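Local atomic coordinates of MtN3/saliva family (Thermodesulfovibrio yellowstonii, PDB entry 4RNG), a protein that probably carries sugars across the membrane as a two-subunit bacterial homologue of the SWEET transporters. Residues L23-R37 against S73-Y87. Numbering follows the deposited sequence.
Sequences LIPQALKIYKTKSAR and SLILIFLIIFMKIRY. With SO4 (sulfate ion), chain I.
S73 and L23 meet first: CD1 of L23 lies 3.8 Å from S73 CB, and with L76, I77 and I80 completing the surround, L23 is a knob in a four-residue hole. The OG of S73 turns elsewhere, to A69 O and T20 OG1. I80 returns the packing as a knob among L23, Q26, A27 and I30; the side chains of I80 and L23 cross at about a right angle, with I80 CD1 3.9 Å from L23 CD2. The M83 chain runs extended until it bends at chi3, which lays CE 3.4 Å from A27 O while SD comes to the edge of the Y31 ring. I30 CG2 packs 3.7 Å from M83 CB and also reaches the Y87 ring edge at CD2, near its plane. K84 instead starts with CG anti to the backbone N and bends at chi2, and NZ bonds A36 O at 2.8 Å, from 41° above the carbonyl plane. V39 O is a further, weak acceptor for K84 NZ. Y87 closes the contact. CA of K34, a residue with positive phi just past the helix end, sits over the ring centre, 3.8 Å from the centroid and 7° off the normal, a CH-pi contact; R86 CG lies against the opposite face, offset toward the rim. Bent at chi2, the K34 chain crosses the ring obliquely, and NZ donates to Y87 OH at 2.9 Å. Segment axes 9.5 Å apart at 23° define a near-parallel pair, joining the later part of the first membrane span to the third, consistent with a SemiSWEET three-helix bundle.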
loop_
_atom_site.group_PDB
_atom_site.type_symbol
_atom_site.label_atom_id
_atom_site.label_comp_id
_atom_site.label_asym_id
_atom_site.label_seq_id
_atom_site.Cartn_x
_atom_site.Cartn_y
_atom_site.Cartn_z
ATOM N N LEU C 23 -7.274 -0.113 -3.032
ATOM C CA LEU C 23 -7.206 1.302 -3.390
ATOM C C LEU C 23 -8.491 1.815 -3.995
ATOM O O LEU C 23 -8.775 3.008 -3.946
ATOM C CB LEU C 23 -6.050 1.526 -4.358
ATOM C CG LEU C 23 -4.700 1.319 -3.679
ATOM C CD1 LEU C 23 -3.570 1.056 -4.668
ATOM C CD2 LEU C 23 -4.420 2.554 -2.869
ATOM N N ILE C 24 -9.266 0.911 -4.580
ATOM C CA ILE C 24 -10.512 1.298 -5.226
ATOM C C ILE C 24 -11.491 1.990 -4.239
ATOM O O ILE C 24 -11.969 3.084 -4.543
ATOM C CB ILE C 24 -11.179 0.073 -5.913
ATOM C CG1 ILE C 24 -10.340 -0.372 -7.114
ATOM C CG2 ILE C 24 -12.581 0.406 -6.362
ATOM C CD1 ILE C 24 -10.752 -1.714 -7.721
ATOM N N PRO C 25 -11.761 1.393 -3.050
ATOM C CA PRO C 25 -12.658 2.099 -2.119
ATOM C C PRO C 25 -12.217 3.500 -1.705
ATOM O O PRO C 25 -13.088 4.342 -1.455
ATOM C CB PRO C 25 -12.655 1.190 -0.880
ATOM C CG PRO C 25 -12.421 -0.153 -1.432
ATOM C CD PRO C 25 -11.489 0.020 -2.585
ATOM N N GLN C 26 -10.909 3.743 -1.610
ATOM C CA GLN C 26 -10.436 5.063 -1.213
ATOM C C GLN C 26 -10.684 6.028 -2.365
ATOM O O GLN C 26 -11.128 7.158 -2.167
ATOM C CB GLN C 26 -8.952 5.049 -0.822
ATOM C CG GLN C 26 -8.457 6.372 -0.277
ATOM C CD GLN C 26 -9.128 6.777 1.031
ATOM O OE1 GLN C 26 -8.751 6.294 2.099
ATOM N NE2 GLN C 26 -10.118 7.673 0.957
ATOM N N ALA C 27 -10.420 5.563 -3.578
ATOM C CA ALA C 27 -10.701 6.360 -4.766
ATOM C C ALA C 27 -12.192 6.714 -4.881
ATOM O O ALA C 27 -12.548 7.890 -5.030
ATOM C CB ALA C 27 -10.229 5.627 -6.013
ATOM N N LEU C 28 -13.053 5.703 -4.784
ATOM C CA LEU C 28 -14.490 5.913 -4.914
ATOM C C LEU C 28 -15.030 6.891 -3.867
ATOM O O LEU C 28 -15.882 7.725 -4.164
ATOM C CB LEU C 28 -15.219 4.578 -4.812
ATOM C CG LEU C 28 -14.970 3.705 -6.037
ATOM C CD1 LEU C 28 -15.668 2.382 -5.890
ATOM C CD2 LEU C 28 -15.457 4.443 -7.261
ATOM N N LYS C 29 -14.502 6.803 -2.653
ATOM C CA LYS C 29 -14.974 7.628 -1.555
ATOM C C LYS C 29 -14.660 9.098 -1.798
ATOM O O LYS C 29 -15.512 9.971 -1.599
ATOM C CB LYS C 29 -14.355 7.153 -0.242
ATOM C CG LYS C 29 -14.875 7.832 0.990
ATOM C CD LYS C 29 -14.188 7.249 2.200
ATOM C CE LYS C 29 -14.614 7.957 3.465
ATOM N NZ LYS C 29 -14.923 7.006 4.564
ATOM N N ILE C 30 -13.436 9.367 -2.235
ATOM C CA ILE C 30 -13.041 10.727 -2.551
ATOM C C ILE C 30 -13.917 11.265 -3.673
ATOM O O ILE C 30 -14.404 12.388 -3.601
ATOM C CB ILE C 30 -11.555 10.795 -2.947
ATOM C CG1 ILE C 30 -10.688 10.461 -1.731
ATOM C CG2 ILE C 30 -11.207 12.173 -3.466
ATOM C CD1 ILE C 30 -9.216 10.342 -2.043
ATOM N N TYR C 31 -14.159 10.427 -4.677
ATOM C CA TYR C 31 -14.980 10.793 -5.828
ATOM C C TYR C 31 -16.435 11.058 -5.481
ATOM O O TYR C 31 -17.051 12.003 -5.983
ATOM C CB TYR C 31 -14.957 9.692 -6.873
ATOM C CG TYR C 31 -15.860 10.005 -8.027
ATOM C CD1 TYR C 31 -15.562 11.029 -8.907
ATOM C CD2 TYR C 31 -17.050 9.314 -8.199
ATOM C CE1 TYR C 31 -16.399 11.324 -9.958
ATOM C CE2 TYR C 31 -17.899 9.602 -9.245
ATOM C CZ TYR C 31 -17.569 10.611 -10.123
ATOM O OH TYR C 31 -18.411 10.915 -11.172
ATOM N N LYS C 32 -16.985 10.211 -4.628
ATOM C CA LYS C 32 -18.388 10.309 -4.304
ATOM C C LYS C 32 -18.625 11.542 -3.440
ATOM O O LYS C 32 -19.612 12.247 -3.629
ATOM C CB LYS C 32 -18.856 9.036 -3.606
ATOM C CG LYS C 32 -20.234 9.117 -2.965
ATOM C CD LYS C 32 -20.599 7.772 -2.340
ATOM C CE LYS C 32 -21.920 7.826 -1.598
ATOM N NZ LYS C 32 -22.251 6.501 -0.988
ATOM N N THR C 33 -17.698 11.829 -2.531
ATOM C CA THR C 33 -17.866 12.961 -1.618
ATOM C C THR C 33 -17.146 14.222 -2.084
ATOM O O THR C 33 -17.361 15.295 -1.526
ATOM C CB THR C 33 -17.365 12.636 -0.212
ATOM O OG1 THR C 33 -15.936 12.486 -0.232
ATOM C CG2 THR C 33 -18.018 11.362 0.301
ATOM N N LYS C 34 -16.289 14.094 -3.093
ATOM C CA LYS C 34 -15.554 15.245 -3.624
ATOM C C LYS C 34 -14.703 15.946 -2.552
ATOM O O LYS C 34 -14.479 17.155 -2.610
ATOM C CB LYS C 34 -16.542 16.255 -4.245
ATOM C CG LYS C 34 -17.552 15.644 -5.222
ATOM C CD LYS C 34 -16.882 15.380 -6.557
ATOM C CE LYS C 34 -17.805 14.678 -7.535
ATOM N NZ LYS C 34 -17.017 14.206 -8.709
ATOM N N SER C 35 -14.241 15.193 -1.563
ATOM C CA SER C 35 -13.412 15.766 -0.512
ATOM C C SER C 35 -12.335 14.778 -0.081
ATOM O O SER C 35 -12.585 13.581 -0.014
ATOM C CB SER C 35 -14.259 16.179 0.690
ATOM O OG SER C 35 -14.674 15.040 1.411
ATOM N N ALA C 36 -11.134 15.270 0.190
ATOM C CA ALA C 36 -10.057 14.386 0.609
ATOM C C ALA C 36 -9.180 15.092 1.637
ATOM O O ALA C 36 -8.001 14.790 1.785
ATOM C CB ALA C 36 -9.226 13.909 -0.604
ATOM N N ARG C 37 -9.779 16.013 2.371
ATOM C CA ARG C 37 -9.033 16.805 3.335
ATOM C C ARG C 37 -8.244 15.924 4.282
ATOM O O ARG C 37 -7.071 16.183 4.517
ATOM C CB ARG C 37 -9.984 17.723 4.121
ATOM C CG ARG C 37 -9.472 18.137 5.507
ATOM C CD ARG C 37 -9.737 19.598 5.924
ATOM N NE ARG C 37 -8.954 20.595 5.186
ATOM C CZ ARG C 37 -9.108 21.914 5.312
ATOM N NH1 ARG C 37 -10.028 22.410 6.135
ATOM N NH2 ARG C 37 -8.338 22.742 4.615
ATOM N N SER C 73 -1.377 -0.869 -9.101
ATOM C CA SER C 73 -1.553 0.015 -7.930
ATOM C C SER C 73 -1.126 1.448 -8.253
ATOM O O SER C 73 -1.755 2.403 -7.820
ATOM C CB SER C 73 -0.790 -0.492 -6.708
ATOM O OG SER C 73 -1.295 -1.732 -6.279
ATOM N N LEU C 74 -0.044 1.575 -9.015
ATOM C CA LEU C 74 0.483 2.871 -9.427
ATOM C C LEU C 74 -0.552 3.692 -10.207
ATOM O O LEU C 74 -0.668 4.896 -10.014
ATOM C CB LEU C 74 1.751 2.665 -10.262
ATOM C CG LEU C 74 2.591 3.901 -10.540
ATOM C CD1 LEU C 74 2.914 4.583 -9.218
ATOM C CD2 LEU C 74 3.862 3.535 -11.308
ATOM N N ILE C 75 -1.278 3.047 -11.114
ATOM C CA ILE C 75 -2.369 3.697 -11.813
ATOM C C ILE C 75 -3.432 4.170 -10.850
ATOM O O ILE C 75 -3.884 5.311 -10.918
ATOM C CB ILE C 75 -3.010 2.777 -12.855
ATOM C CG1 ILE C 75 -2.059 2.596 -14.045
ATOM C CG2 ILE C 75 -4.300 3.393 -13.370
ATOM C CD1 ILE C 75 -1.788 1.176 -14.423
ATOM N N LEU C 76 -3.827 3.286 -9.945
ATOM C CA LEU C 76 -4.887 3.607 -9.005
ATOM C C LEU C 76 -4.444 4.694 -8.021
ATOM O O LEU C 76 -5.210 5.601 -7.685
ATOM C CB LEU C 76 -5.325 2.332 -8.269
ATOM C CG LEU C 76 -5.960 1.248 -9.154
ATOM C CD1 LEU C 76 -6.233 -0.001 -8.350
ATOM C CD2 LEU C 76 -7.238 1.728 -9.855
ATOM N N ILE C 77 -3.183 4.626 -7.601
ATOM C CA ILE C 77 -2.649 5.613 -6.669
ATOM C C ILE C 77 -2.596 6.971 -7.319
ATOM O O ILE C 77 -2.950 7.977 -6.702
ATOM C CB ILE C 77 -1.270 5.222 -6.154
ATOM C CG1 ILE C 77 -1.443 4.286 -4.965
ATOM C CG2 ILE C 77 -0.498 6.433 -5.681
ATOM C CD1 ILE C 77 -0.139 3.827 -4.376
ATOM N N PHE C 78 -2.203 6.995 -8.587
ATOM C CA PHE C 78 -2.220 8.239 -9.319
ATOM C C PHE C 78 -3.630 8.841 -9.363
ATOM O O PHE C 78 -3.773 10.060 -9.255
ATOM C CB PHE C 78 -1.696 8.061 -10.729
ATOM C CG PHE C 78 -1.927 9.250 -11.578
ATOM C CD1 PHE C 78 -1.119 10.368 -11.446
ATOM C CD2 PHE C 78 -2.963 9.272 -12.485
ATOM C CE1 PHE C 78 -1.339 11.481 -12.215
ATOM C CE2 PHE C 78 -3.191 10.391 -13.263
ATOM C CZ PHE C 78 -2.377 11.495 -13.123
ATOM N N LEU C 79 -4.665 8.027 -9.539
ATOM C CA LEU C 79 -6.013 8.600 -9.501
ATOM C C LEU C 79 -6.242 9.352 -8.225
ATOM O O LEU C 79 -6.727 10.472 -8.243
ATOM C CB LEU C 79 -7.113 7.544 -9.622
ATOM C CG LEU C 79 -7.697 7.295 -10.995
ATOM C CD1 LEU C 79 -6.614 6.837 -11.935
ATOM C CD2 LEU C 79 -8.777 6.260 -10.850
ATOM N N ILE C 80 -5.871 8.713 -7.121
ATOM C CA ILE C 80 -6.078 9.259 -5.798
ATOM C C ILE C 80 -5.320 10.560 -5.634
ATOM O O ILE C 80 -5.876 11.527 -5.115
ATOM C CB ILE C 80 -5.666 8.249 -4.711
ATOM C CG1 ILE C 80 -6.675 7.096 -4.698
ATOM C CG2 ILE C 80 -5.619 8.904 -3.354
ATOM C CD1 ILE C 80 -6.212 5.877 -3.934
ATOM N N ILE C 81 -4.068 10.590 -6.086
ATOM C CA ILE C 81 -3.273 11.820 -6.023
ATOM C C ILE C 81 -3.955 12.949 -6.820
ATOM O O ILE C 81 -4.054 14.088 -6.358
ATOM C CB ILE C 81 -1.839 11.594 -6.558
ATOM C CG1 ILE C 81 -1.086 10.629 -5.641
ATOM C CG2 ILE C 81 -1.085 12.913 -6.677
ATOM C CD1 ILE C 81 0.322 10.291 -6.120
ATOM N N PHE C 82 -4.439 12.607 -8.009
ATOM C CA PHE C 82 -5.122 13.549 -8.891
ATOM C C PHE C 82 -6.402 14.135 -8.243
ATOM O O PHE C 82 -6.683 15.327 -8.387
ATOM C CB PHE C 82 -5.419 12.867 -10.224
ATOM C CG PHE C 82 -6.112 13.737 -11.211
ATOM C CD1 PHE C 82 -7.491 13.859 -11.215
ATOM C CD2 PHE C 82 -5.380 14.424 -12.155
ATOM C CE1 PHE C 82 -8.128 14.657 -12.140
ATOM C CE2 PHE C 82 -6.012 15.230 -13.075
ATOM C CZ PHE C 82 -7.392 15.349 -13.061
ATOM N N MET C 83 -7.187 13.298 -7.564
ATOM C CA MET C 83 -8.390 13.768 -6.881
ATOM C C MET C 83 -8.107 14.533 -5.581
ATOM O O MET C 83 -8.872 15.432 -5.196
ATOM C CB MET C 83 -9.339 12.606 -6.594
ATOM C CG MET C 83 -10.226 12.227 -7.765
ATOM S SD MET C 83 -11.393 10.930 -7.328
ATOM C CE MET C 83 -10.261 9.572 -6.974
ATOM N N LYS C 84 -7.026 14.168 -4.900
ATOM C CA LYS C 84 -6.568 14.946 -3.758
ATOM C C LYS C 84 -6.248 16.382 -4.206
ATOM O O LYS C 84 -6.671 17.346 -3.565
ATOM C CB LYS C 84 -5.356 14.286 -3.109
ATOM C CG LYS C 84 -4.723 15.084 -1.977
ATOM C CD LYS C 84 -5.564 15.082 -0.706
ATOM C CE LYS C 84 -4.781 15.701 0.454
ATOM N NZ LYS C 84 -5.662 16.296 1.478
ATOM N N ILE C 85 -5.543 16.524 -5.330
ATOM C CA ILE C 85 -5.235 17.851 -5.869
ATOM C C ILE C 85 -6.463 18.562 -6.446
ATOM O O ILE C 85 -6.646 19.758 -6.224
ATOM C CB ILE C 85 -4.157 17.773 -6.969
ATOM C CG1 ILE C 85 -2.868 17.176 -6.405
ATOM C CG2 ILE C 85 -3.842 19.155 -7.521
ATOM C CD1 ILE C 85 -1.851 16.848 -7.451
ATOM N N ARG C 86 -7.326 17.823 -7.141
ATOM C CA ARG C 86 -8.547 18.392 -7.721
ATOM C C ARG C 86 -9.550 18.905 -6.703
ATOM O O ARG C 86 -10.132 19.962 -6.909
ATOM C CB ARG C 86 -9.247 17.375 -8.621
ATOM C CG ARG C 86 -10.658 17.787 -9.034
ATOM C CD ARG C 86 -11.232 16.879 -10.120
ATOM N NE ARG C 86 -12.642 17.170 -10.379
ATOM C CZ ARG C 86 -13.100 18.088 -11.224
ATOM N NH1 ARG C 86 -12.257 18.842 -11.908
ATOM N NH2 ARG C 86 -14.411 18.252 -11.376
ATOM N N TYR C 87 -9.735 18.187 -5.597
ATOM C CA TYR C 87 -10.749 18.571 -4.619
ATOM C C TYR C 87 -10.191 19.390 -3.482
ATOM O O TYR C 87 -10.936 19.868 -2.631
ATOM C CB TYR C 87 -11.460 17.328 -4.081
ATOM C CG TYR C 87 -12.192 16.561 -5.161
ATOM C CD1 TYR C 87 -12.976 17.233 -6.095
ATOM C CD2 TYR C 87 -12.061 15.184 -5.284
ATOM C CE1 TYR C 87 -13.644 16.552 -7.096
ATOM C CE2 TYR C 87 -12.719 14.487 -6.299
ATOM C CZ TYR C 87 -13.509 15.179 -7.197
ATOM O OH TYR C 87 -14.173 14.501 -8.194
HETATM S S SO4 I . -15.644 3.436 4.832
HETATM O O1 SO4 I . -16.739 4.049 4.086
HETATM O O2 SO4 I . -16.188 2.722 5.991
HETATM O O3 SO4 I . -14.734 4.484 5.289
HETATM O O4 SO4 I . -14.921 2.527 3.943
#